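PDB 3K66: beta-amyloid-like protein from Caenorhabditis elegans, which is a worm relative of the human amyloid precursor protein whose E2 domain binds heparin and which probably acts in cell adhesion and neuronal development. Local coordinates for residues R171-D174 / L175-N178. Residues are numbered along the deposited sequence; the frame is centred on the assembly and turned at random.
Sequences RYID and LRIN
R176 folds back over the preceding turn of its own helix, onto Y172 and I173. Residues 171-174 and 175-178 are consecutive turns of alpha-helix 163-182, part of the all-helical E2 domain.

Four backbone hydrogen bonds of the i to i+4 kind join the turns: L175 N to R171 O, R176 N to Y172 O (2.7 Å), I177 N to I173 O and N178 N to D174 O. All are close to straight.

A turn about the CG-CD bond of R176 (chi3 -67°) swings the guanidinium back along the helix. Y172 O then lies under the centre of one guanidinium face, 3.6 Å from its plane. It makes no hydrogen bond to this flat group; its bond is to R176 N. At the guanidinium end, NH1 of R176 reaches CB of Y172 at 3.7 Å, and NH2 lies beside CG1 of I173. NE of R176 makes a salt bridge with E137 on helix 123-154, which ties the two helices together. With alanine in place of R176, E137 is likely to lose this cationic mate, and Y172 O and the flank of I173 would probably lose their cover.

D174 and N178 lie against W202 of helix 195-209, where D174 OD1 also pairs with R206. Helix 163-182 thus packs against two other helices.

The apolar contacts are spaced three and four residues apart. CD1 of L175 sits over one face of the Y172 ring, 4.1 Å from Y172 CD1. I173 and I177 are buried and run alongside each other in the same direction. Both side chains touch E137, and CG2 of I173 meets CD1 of I177 at 3.9 Å.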
# COMPACT_ATOMS: atom_id res chain seq x y z
N ARG A 171 -17.50 2.51 -2.30
CA ARG A 171 -18.83 2.92 -2.74
C ARG A 171 -18.71 3.83 -3.96
O ARG A 171 -19.33 3.58 -5.01
CB ARG A 171 -19.55 3.67 -1.62
CG ARG A 171 -20.91 3.13 -1.32
CD ARG A 171 -21.28 3.47 0.10
NE ARG A 171 -22.24 2.52 0.66
CZ ARG A 171 -22.38 2.31 1.97
NH1 ARG A 171 -21.63 2.98 2.85
NH2 ARG A 171 -23.29 1.44 2.41
N TYR A 172 -17.93 4.89 -3.82
CA TYR A 172 -17.77 5.80 -4.93
C TYR A 172 -17.09 5.20 -6.14
O TYR A 172 -17.32 5.64 -7.26
CB TYR A 172 -17.04 7.06 -4.49
CG TYR A 172 -17.97 8.08 -3.91
CD1 TYR A 172 -18.67 8.97 -4.74
CD2 TYR A 172 -18.17 8.15 -2.54
CE1 TYR A 172 -19.54 9.91 -4.20
CE2 TYR A 172 -19.04 9.09 -1.99
CZ TYR A 172 -19.72 9.96 -2.82
OH TYR A 172 -20.60 10.86 -2.27
N ILE A 173 -16.24 4.21 -5.94
CA ILE A 173 -15.60 3.61 -7.11
C ILE A 173 -16.71 2.96 -7.94
O ILE A 173 -16.78 3.10 -9.17
CB ILE A 173 -14.54 2.55 -6.74
CG1 ILE A 173 -13.31 3.28 -6.17
CG2 ILE A 173 -14.15 1.76 -8.01
CD1 ILE A 173 -12.28 2.38 -5.62
N ASP A 174 -17.60 2.27 -7.25
CA ASP A 174 -18.71 1.66 -7.94
C ASP A 174 -19.50 2.78 -8.62
O ASP A 174 -19.71 2.75 -9.84
CB ASP A 174 -19.61 0.88 -6.97
CG ASP A 174 -19.10 -0.54 -6.68
OD1 ASP A 174 -17.92 -0.88 -6.96
OD2 ASP A 174 -19.91 -1.32 -6.15
N LEU A 175 -19.91 3.80 -7.86
CA LEU A 175 -20.67 4.91 -8.43
C LEU A 175 -20.00 5.46 -9.69
O LEU A 175 -20.62 5.48 -10.76
CB LEU A 175 -20.88 6.02 -7.41
CG LEU A 175 -22.04 5.76 -6.44
CD1 LEU A 175 -22.15 6.91 -5.45
CD2 LEU A 175 -23.33 5.59 -7.21
N ARG A 176 -18.75 5.91 -9.58
CA ARG A 176 -18.06 6.43 -10.76
C ARG A 176 -18.12 5.39 -11.92
O ARG A 176 -18.49 5.73 -13.05
CB ARG A 176 -16.59 6.80 -10.45
CG ARG A 176 -16.41 8.07 -9.63
CD ARG A 176 -14.95 8.38 -9.41
NE ARG A 176 -14.31 7.38 -8.56
CZ ARG A 176 -14.13 7.51 -7.25
NH1 ARG A 176 -14.51 8.61 -6.62
NH2 ARG A 176 -13.58 6.51 -6.56
N ILE A 177 -17.81 4.13 -11.65
CA ILE A 177 -17.86 3.12 -12.73
C ILE A 177 -19.28 3.00 -13.31
O ILE A 177 -19.45 2.93 -14.53
CB ILE A 177 -17.35 1.71 -12.29
CG1 ILE A 177 -15.85 1.78 -11.98
CG2 ILE A 177 -17.53 0.68 -13.42
CD1 ILE A 177 -15.24 0.49 -11.49
N ASN A 178 -20.30 2.97 -12.47
CA ASN A 178 -21.63 2.89 -13.06
C ASN A 178 -21.90 4.16 -13.86
O ASN A 178 -22.27 4.09 -15.04
CB ASN A 178 -22.70 2.65 -12.00
CG ASN A 178 -22.83 1.17 -11.66
OD1 ASN A 178 -23.13 0.81 -10.54
ND2 ASN A 178 -22.58 0.31 -12.65